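Local coordinates for sulfatase (sulfuric ester hydrolase) protein (Agrobacterium radiobacter, PDB 4UPH) that belongs to the sulfatase family of the alkaline phosphatase clan and holds a magnesium ion at a site that includes a modified residue, at residues F87-A91 / G376-V380; A443-F449 / C468-R474. The contacts are given in a common frame with arbitrary orientation. Numbering follows the deposited sequence.

Interaction 1: F87-A91 / G376-V380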
ATOM      1  N   PHE A  87     -21.336  -1.468  -2.824  1.00 36.99           N
ATOM      2  CA  PHE A  87     -20.695  -1.732  -1.539  1.00 35.81           C
ATOM      3  C   PHE A  87     -19.827  -0.599  -1.029  1.00 41.37           C
ATOM      4  O   PHE A  87     -19.089   0.040  -1.784  1.00 40.45           O
ATOM      5  CB  PHE A  87     -19.896  -3.046  -1.595  1.00 36.82           C
ATOM      6  CG  PHE A  87     -20.783  -4.267  -1.699  1.00 37.80           C
ATOM      7  CD1 PHE A  87     -21.219  -4.729  -2.935  1.00 40.88           C
ATOM      8  CD2 PHE A  87     -21.216  -4.931  -0.555  1.00 38.91           C
ATOM      9  CE1 PHE A  87     -22.051  -5.851  -3.029  1.00 40.67           C
ATOM     10  CE2 PHE A  87     -22.067  -6.035  -0.649  1.00 41.34           C
ATOM     11  CZ  PHE A  87     -22.484  -6.484  -1.885  1.00 39.32           C
ATOM     12  N   ALA A  88     -19.887  -0.382   0.293  1.00 39.79           N
ATOM     13  CA  ALA A  88     -19.039   0.557   1.032  1.00 37.04           C
ATOM     14  C   ALA A  88     -17.585   0.060   0.877  1.00 36.65           C
ATOM     15  O   ALA A  88     -17.361  -1.129   0.635  1.00 33.33           O
ATOM     16  CB  ALA A  88     -19.429   0.546   2.497  1.00 37.50           C
ATOM     17  N   GLY A  89     -16.619   0.970   0.971  1.00 34.33           N
ATOM     18  CA  GLY A  89     -15.219   0.564   0.885  1.00 34.07           C
ATOM     19  C   GLY A  89     -14.753  -0.103   2.171  1.00 37.89           C
ATOM     20  O   GLY A  89     -13.827  -0.914   2.158  1.00 38.72           O
ATOM     21  N   THR A  90     -15.416   0.232   3.293  1.00 34.07           N
ATOM     22  CA  THR A  90     -15.104  -0.216   4.657  1.00 34.99           C
ATOM     23  C   THR A  90     -16.154   0.346   5.651  1.00 39.79           C
ATOM     24  O   THR A  90     -17.163   0.912   5.221  1.00 39.31           O
ATOM     25  CB  THR A  90     -13.619   0.133   5.023  1.00 37.37           C
ATOM     26  OG1 THR A  90     -13.302  -0.333   6.333  1.00 39.32           O
ATOM     27  CG2 THR A  90     -13.278   1.598   4.874  1.00 30.70           C
ATOM     28  N   ALA A  91     -15.917   0.155   6.967  1.00 36.21           N
ATOM     29  CA  ALA A  91     -16.710   0.665   8.086  1.00 36.96           C
ATOM     30  C   ALA A  91     -15.782   0.861   9.346  1.00 41.98           C
ATOM     31  O   ALA A  91     -14.721   0.226   9.392  1.00 40.37           O
ATOM     32  CB  ALA A  91     -17.865  -0.289   8.403  1.00 38.08           C
ATOM     33  N   GLY A 376     -24.730  -7.413   5.113  1.00 39.68           N
ATOM     34  CA  GLY A 376     -25.656  -6.497   5.773  1.00 39.59           C
ATOM     35  C   GLY A 376     -25.064  -5.163   6.144  1.00 43.68           C
ATOM     36  O   GLY A 376     -25.740  -4.152   6.019  1.00 44.35           O
ATOM     37  N   SER A 377     -23.795  -5.160   6.564  1.00 40.04           N
ATOM     38  CA  SER A 377     -23.033  -3.991   6.987  1.00 39.96           C
ATOM     39  C   SER A 377     -22.395  -3.157   5.837  1.00 42.91           C
ATOM     40  O   SER A 377     -22.101  -1.974   6.044  1.00 42.37           O
ATOM     41  CB  SER A 377     -21.958  -4.424   7.982  1.00 43.24           C
ATOM     42  OG  SER A 377     -21.024  -3.384   8.201  1.00 53.89           O
ATOM     43  N   TYR A 378     -22.213  -3.758   4.648  1.00 39.48           N
ATOM     44  CA  TYR A 378     -21.525  -3.136   3.508  1.00 38.54           C
ATOM     45  C   TYR A 378     -22.388  -2.818   2.273  1.00 41.76           C
ATOM     46  O   TYR A 378     -22.117  -1.813   1.606  1.00 40.78           O
ATOM     47  CB  TYR A 378     -20.321  -3.998   3.111  1.00 38.65           C
ATOM     48  CG  TYR A 378     -19.337  -4.047   4.250  1.00 39.69           C
ATOM     49  CD1 TYR A 378     -18.462  -2.985   4.487  1.00 41.90           C
ATOM     50  CD2 TYR A 378     -19.392  -5.070   5.199  1.00 39.98           C
ATOM     51  CE1 TYR A 378     -17.611  -2.978   5.598  1.00 42.48           C
ATOM     52  CE2 TYR A 378     -18.555  -5.069   6.314  1.00 40.66           C
ATOM     53  CZ  TYR A 378     -17.658  -4.025   6.506  1.00 48.20           C
ATOM     54  OH  TYR A 378     -16.807  -4.028   7.586  1.00 47.33           O
ATOM     55  N   HIS A 379     -23.418  -3.631   1.982  1.00 37.98           N
ATOM     56  CA  HIS A 379     -24.319  -3.369   0.858  1.00 38.08           C
ATOM     57  C   HIS A 379     -25.148  -2.135   1.181  1.00 38.35           C
ATOM     58  O   HIS A 379     -25.898  -2.112   2.164  1.00 35.32           O
ATOM     59  CB  HIS A 379     -25.204  -4.607   0.557  1.00 40.13           C
ATOM     60  CG  HIS A 379     -26.215  -4.392  -0.533  1.00 44.02           C
ATOM     61  ND1 HIS A 379     -27.491  -4.929  -0.450  1.00 45.74           N
ATOM     62  CD2 HIS A 379     -26.077  -3.774  -1.730  1.00 45.39           C
ATOM     63  CE1 HIS A 379     -28.085  -4.600  -1.576  1.00 44.95           C
ATOM     64  NE2 HIS A 379     -27.282  -3.891  -2.372  1.00 45.35           N
ATOM     65  N   VAL A 380     -24.959  -1.089   0.364  1.00 36.30           N
ATOM     66  CA  VAL A 380     -25.556   0.258   0.515  1.00 35.04           C
ATOM     67  C   VAL A 380     -26.322   0.723  -0.731  1.00 41.38           C
ATOM     68  O   VAL A 380     -25.995   0.275  -1.842  1.00 42.14           O
ATOM     69  CB  VAL A 380     -24.500   1.320   0.905  1.00 36.67           C
ATOM     70  CG1 VAL A 380     -24.176   1.245   2.372  1.00 36.58           C
ATOM     71  CG2 VAL A 380     -23.242   1.243   0.037  1.00 35.69           C
TER
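The ring of Tyr378 reaches along the loop 87-91 and presents its edge to it: CD1 of Tyr378 lies 4.2 Å from CB of Ala88, CE1 of Tyr378 is 3.9 Å from CB of Ala91, and the same CE1 stands 3.6 Å from C of Thr90. This buried contact belongs to the alpha/beta core of the sulfatase fold, where strand 81-87 runs out into the loop that leads to Ala93, modified to 3,3-dihydroxyalanine and part of the magnesium site. On the strand side, CD2 of Phe87 packs at 3.9 Å against CB of Tyr378, and its ring meets the imidazole of His379 obliquely, with centroids 5.5 Å apart. CG2 of Val380 packs against the backbone, 3.7 Å from N of Ala88 and 4.0 Å from C of Phe87. Polar ends on segment 376-380 are satisfied outside the pair: Tyr378 OH bonds to the carbonyl of Gly372, His379 NE2 to that of Thr84, and Ser377 OG to the amide of Gly371. Between the backbones a single bridge joins Phe87 to His379. The carbonyl O of Tyr378 accepts a nearly linear hydrogen bond from N of Ala88 at 3.0 Å and makes a CA-H...O contact with CA of Phe87 at 3.5 Å.

Interaction 2: A443-F449 / C468-R474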
ATOM      1  N   ALA A 443     -16.955  -7.545  -5.825  1.00 35.11           N
ATOM      2  CA  ALA A 443     -16.924  -6.452  -4.868  1.00 34.26           C
ATOM      3  C   ALA A 443     -15.697  -6.678  -3.963  1.00 40.18           C
ATOM      4  O   ALA A 443     -15.371  -7.822  -3.613  1.00 39.25           O
ATOM      5  CB  ALA A 443     -18.184  -6.444  -4.032  1.00 33.81           C
ATOM      6  N   PHE A 444     -15.014  -5.576  -3.607  1.00 37.58           N
ATOM      7  CA  PHE A 444     -13.865  -5.580  -2.725  1.00 36.25           C
ATOM      8  C   PHE A 444     -14.087  -4.587  -1.622  1.00 39.88           C
ATOM      9  O   PHE A 444     -14.454  -3.438  -1.894  1.00 41.04           O
ATOM     10  CB  PHE A 444     -12.549  -5.280  -3.469  1.00 37.74           C
ATOM     11  CG  PHE A 444     -11.357  -5.096  -2.553  1.00 39.78           C
ATOM     12  CD1 PHE A 444     -10.683  -6.196  -2.029  1.00 43.11           C
ATOM     13  CD2 PHE A 444     -10.933  -3.822  -2.181  1.00 41.76           C
ATOM     14  CE1 PHE A 444      -9.590  -6.025  -1.171  1.00 44.40           C
ATOM     15  CE2 PHE A 444      -9.861  -3.654  -1.297  1.00 44.66           C
ATOM     16  CZ  PHE A 444      -9.178  -4.758  -0.829  1.00 43.20           C
ATOM     17  N   TRP A 445     -13.843  -5.022  -0.370  1.00 34.63           N
ATOM     18  CA  TRP A 445     -13.899  -4.137   0.793  1.00 34.38           C
ATOM     19  C   TRP A 445     -12.971  -4.640   1.873  1.00 35.68           C
ATOM     20  O   TRP A 445     -12.458  -5.744   1.776  1.00 34.10           O
ATOM     21  CB  TRP A 445     -15.316  -3.814   1.286  1.00 33.92           C
ATOM     22  CG  TRP A 445     -16.021  -4.878   2.063  1.00 35.90           C
ATOM     23  CD1 TRP A 445     -15.923  -5.102   3.403  1.00 39.27           C
ATOM     24  CD2 TRP A 445     -17.072  -5.732   1.590  1.00 35.60           C
ATOM     25  NE1 TRP A 445     -16.777  -6.114   3.776  1.00 38.59           N
ATOM     26  CE2 TRP A 445     -17.512  -6.502   2.689  1.00 39.07           C
ATOM     27  CE3 TRP A 445     -17.624  -5.993   0.317  1.00 36.98           C
ATOM     28  CZ2 TRP A 445     -18.505  -7.486   2.568  1.00 37.37           C
ATOM     29  CZ3 TRP A 445     -18.616  -6.958   0.203  1.00 38.30           C
ATOM     30  CH2 TRP A 445     -19.056  -7.679   1.322  1.00 38.52           C
ATOM     31  N   GLU A 446     -12.671  -3.778   2.837  1.00 33.51           N
ATOM     32  CA  GLU A 446     -11.746  -4.065   3.929  1.00 33.15           C
ATOM     33  C   GLU A 446     -12.337  -3.669   5.250  1.00 38.03           C
ATOM     34  O   GLU A 446     -13.228  -2.819   5.311  1.00 37.46           O
ATOM     35  CB  GLU A 446     -10.455  -3.258   3.726  1.00 33.85           C
ATOM     36  CG  GLU A 446      -9.595  -3.773   2.604  1.00 31.12           C
ATOM     37  CD  GLU A 446      -8.523  -2.789   2.183  1.00 49.24           C
ATOM     38  OE1 GLU A 446      -8.852  -1.779   1.520  1.00 36.15           O
ATOM     39  OE2 GLU A 446      -7.346  -3.028   2.524  1.00 43.98           O
ATOM     40  N   PHE A 447     -11.826  -4.256   6.321  1.00 36.00           N
ATOM     41  CA  PHE A 447     -12.243  -3.868   7.669  1.00 35.50           C
ATOM     42  C   PHE A 447     -11.073  -4.025   8.614  1.00 39.14           C
ATOM     43  O   PHE A 447     -10.393  -5.050   8.604  1.00 39.15           O
ATOM     44  CB  PHE A 447     -13.518  -4.609   8.152  1.00 36.37           C
ATOM     45  CG  PHE A 447     -13.905  -4.287   9.587  1.00 36.72           C
ATOM     46  CD1 PHE A 447     -14.427  -3.043   9.921  1.00 38.16           C
ATOM     47  CD2 PHE A 447     -13.710  -5.220  10.606  1.00 37.53           C
ATOM     48  CE1 PHE A 447     -14.767  -2.739  11.244  1.00 38.60           C
ATOM     49  CE2 PHE A 447     -14.052  -4.915  11.933  1.00 39.98           C
ATOM     50  CZ  PHE A 447     -14.577  -3.673  12.241  1.00 37.50           C
ATOM     51  N   ASP A 448     -10.822  -2.985   9.393  1.00 36.77           N
ATOM     52  CA  ASP A 448      -9.739  -2.963  10.377  1.00 37.65           C
ATOM     53  C   ASP A 448     -10.354  -2.773  11.784  1.00 39.57           C
ATOM     54  O   ASP A 448     -11.250  -1.939  11.957  1.00 38.84           O
ATOM     55  CB  ASP A 448      -8.683  -1.874  10.012  1.00 38.70           C
ATOM     56  CG  ASP A 448      -7.357  -2.042  10.705  1.00 45.08           C
ATOM     57  OD1 ASP A 448      -7.294  -1.787  11.919  1.00 44.38           O
ATOM     58  OD2 ASP A 448      -6.373  -2.437  10.026  1.00 53.59           O
ATOM     59  N   PHE A 449      -9.934  -3.612  12.742  1.00 34.63           N
ATOM     60  CA  PHE A 449     -10.446  -3.626  14.123  1.00 34.37           C
ATOM     61  C   PHE A 449      -9.361  -3.366  15.203  1.00 43.52           C
ATOM     62  O   PHE A 449      -9.562  -3.704  16.372  1.00 45.95           O
ATOM     63  CB  PHE A 449     -11.239  -4.902  14.417  1.00 34.97           C
ATOM     64  CG  PHE A 449     -10.580  -6.198  14.032  1.00 36.24           C
ATOM     65  CD1 PHE A 449     -10.687  -6.697  12.727  1.00 39.21           C
ATOM     66  CD2 PHE A 449      -9.872  -6.938  14.971  1.00 37.62           C
ATOM     67  CE1 PHE A 449     -10.060  -7.901  12.362  1.00 40.98           C
ATOM     68  CE2 PHE A 449      -9.249  -8.144  14.611  1.00 40.26           C
ATOM     69  CZ  PHE A 449      -9.345  -8.621  13.309  1.00 39.54           C
ATOM     70  N   CYS A 468      -4.746  -6.741  12.850  1.00 36.94           N
ATOM     71  CA  CYS A 468      -6.139  -6.652  13.244  1.00 37.03           C
ATOM     72  C   CYS A 468      -7.047  -6.186  12.112  1.00 38.15           C
ATOM     73  O   CYS A 468      -7.821  -5.235  12.269  1.00 35.45           O
ATOM     74  CB  CYS A 468      -6.255  -5.749  14.458  1.00 38.60           C
ATOM     75  SG  CYS A 468      -5.462  -6.444  15.912  1.00 43.81           S
ATOM     76  N   ASN A 469      -6.953  -6.860  10.966  1.00 34.47           N
ATOM     77  CA  ASN A 469      -7.749  -6.506   9.785  1.00 33.64           C
ATOM     78  C   ASN A 469      -8.145  -7.720   8.924  1.00 36.65           C
ATOM     79  O   ASN A 469      -7.572  -8.821   9.055  1.00 37.97           O
ATOM     80  CB  ASN A 469      -6.987  -5.449   8.948  1.00 29.30           C
ATOM     81  CG  ASN A 469      -5.511  -5.784   8.796  1.00 42.51           C
ATOM     82  OD1 ASN A 469      -5.136  -6.730   8.094  1.00 33.05           O
ATOM     83  ND2 ASN A 469      -4.645  -5.045   9.469  1.00 31.75           N
ATOM     84  N   LEU A 470      -9.102  -7.486   8.012  1.00 31.46           N
ATOM     85  CA  LEU A 470      -9.607  -8.444   7.025  1.00 30.45           C
ATOM     86  C   LEU A 470      -9.813  -7.739   5.678  1.00 35.72           C
ATOM     87  O   LEU A 470      -9.960  -6.505   5.628  1.00 34.36           O
ATOM     88  CB  LEU A 470     -10.937  -9.109   7.492  1.00 30.48           C
ATOM     89  CG  LEU A 470     -12.180  -8.175   7.722  1.00 34.12           C
ATOM     90  CD1 LEU A 470     -12.997  -8.000   6.424  1.00 31.78           C
ATOM     91  CD2 LEU A 470     -13.071  -8.711   8.822  1.00 33.23           C
ATOM     92  N   ALA A 471      -9.844  -8.541   4.586  1.00 32.14           N
ATOM     93  CA  ALA A 471     -10.148  -8.103   3.233  1.00 31.69           C
ATOM     94  C   ALA A 471     -11.203  -9.070   2.669  1.00 39.29           C
ATOM     95  O   ALA A 471     -11.108 -10.292   2.862  1.00 36.46           O
ATOM     96  CB  ALA A 471      -8.914  -8.121   2.372  1.00 33.14           C
ATOM     97  N   VAL A 472     -12.232  -8.508   2.003  1.00 38.46           N
ATOM     98  CA  VAL A 472     -13.310  -9.293   1.414  1.00 38.98           C
ATOM     99  C   VAL A 472     -13.284  -9.224  -0.091  1.00 43.36           C
ATOM    100  O   VAL A 472     -13.161  -8.139  -0.650  1.00 41.88           O
ATOM    101  CB  VAL A 472     -14.702  -8.866   1.964  1.00 42.31           C
ATOM    102  CG1 VAL A 472     -15.839  -9.579   1.231  1.00 40.90           C
ATOM    103  CG2 VAL A 472     -14.794  -9.100   3.468  1.00 42.49           C
ATOM    104  N   ILE A 473     -13.394 -10.395  -0.740  1.00 41.68           N
ATOM    105  CA  ILE A 473     -13.597 -10.530  -2.181  1.00 41.98           C
ATOM    106  C   ILE A 473     -14.951 -11.253  -2.343  1.00 43.55           C
ATOM    107  O   ILE A 473     -15.126 -12.366  -1.852  1.00 42.41           O
ATOM    108  CB  ILE A 473     -12.419 -11.071  -3.040  1.00 45.40           C
ATOM    109  CG1 ILE A 473     -12.854 -11.209  -4.495  1.00 46.91           C
ATOM    110  CG2 ILE A 473     -11.839 -12.373  -2.533  1.00 46.16           C
ATOM    111  CD1 ILE A 473     -11.914 -10.679  -5.407  1.00 67.92           C
ATOM    112  N   ARG A 474     -15.942 -10.556  -2.884  1.00 39.20           N
ATOM    113  CA  ARG A 474     -17.285 -11.109  -2.980  1.00 38.58           C
ATOM    114  C   ARG A 474     -17.892 -10.959  -4.354  1.00 43.43           C
ATOM    115  O   ARG A 474     -18.087  -9.850  -4.840  1.00 43.09           O
ATOM    116  CB  ARG A 474     -18.194 -10.473  -1.908  1.00 38.20           C
ATOM    117  CG  ARG A 474     -19.586 -11.063  -1.820  1.00 46.63           C
ATOM    118  CD  ARG A 474     -20.561  -9.941  -2.001  1.00 53.14           C
ATOM    119  NE  ARG A 474     -21.931 -10.280  -1.608  1.00 53.47           N
ATOM    120  CZ  ARG A 474     -22.859 -10.741  -2.436  1.00 58.26           C
ATOM    121  NH1 ARG A 474     -22.553 -11.037  -3.690  1.00 42.58           N
ATOM    122  NH2 ARG A 474     -24.092 -10.932  -2.011  1.00 42.07           N
TER
HETATM  123  O   HOH W   1      -7.500  -5.436   4.767  1.00 43.69           O
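Trp445 lays one face of its indole over Val472, whose CG1 sits 3.6 Å from the centroid of the six-membered ring and 10° off the ring normal, a well-centred CH-pi contact. On the sheet face that carries Trp445 and Val472, CB of Phe447 packs on CG of Leu470 at 3.8 Å, while CZ3 of Trp445 comes within 4.1 Å of CB of Arg474, whose guanidinium salt-bridges Asp375. These side chains project from neighbouring antiparallel strands of the four-stranded sheet in the smaller C-terminal part of the sulfatase fold; 443-448 is one of its two outermost strands within the chain and 469-474 the next. Their axes approach to 4.7 Å, with N-to-C directions 166° apart. Hydrogen-bonded pairs alternate with non-hydrogen-bonded ones: Ala443 with Arg474, Trp445 with Val472, and Phe447 with Leu470 each exchange two backbone bonds. N of Trp445 to O of Val472 is the longest at 3.2 Å. The other face carries Phe444, Ala471 and Ile473 against helix 510-526, with CE1 of Phe444 4.2 Å from CB of Ala471. Here Glu446 forms a salt bridge with Arg524 of that helix, and a water donates both to Glu446 OE2 (3.3 Å) and to O of Leu470 (2.8 Å). At the far end ND2 of Asn469 bonds to OD2 of Asp448 at 3.2 Å; Asp448 also pairs with Arg450, and Asn469 ND2 with O of Asn466. N of Phe449 donates to O of Cys468 at 2.7 Å, and CB of Cys468 lies over the Phe449 ring, 4.1 Å from its centroid.

The two contacts follow one another along the chain, interaction 1 closing before interaction 2 opens, yet their centres are only 10 Å apart and they touch directly. Interaction 1 sits at the end of strand 81-87 in the large mixed sheet, and interaction 2 at the edge of the smaller antiparallel sheet. Strand 443-448 joins them: O of Gly89 lies 3.2 Å from N of Glu446, probably hydrogen-bonded, and Thr90 OG1 bonds to O of Glu446. Trp445 also stacks on Tyr378 and meets the Phe87 ring. The C-terminal sheet thus packs directly on the loop leading to the modified residue at the magnesium site.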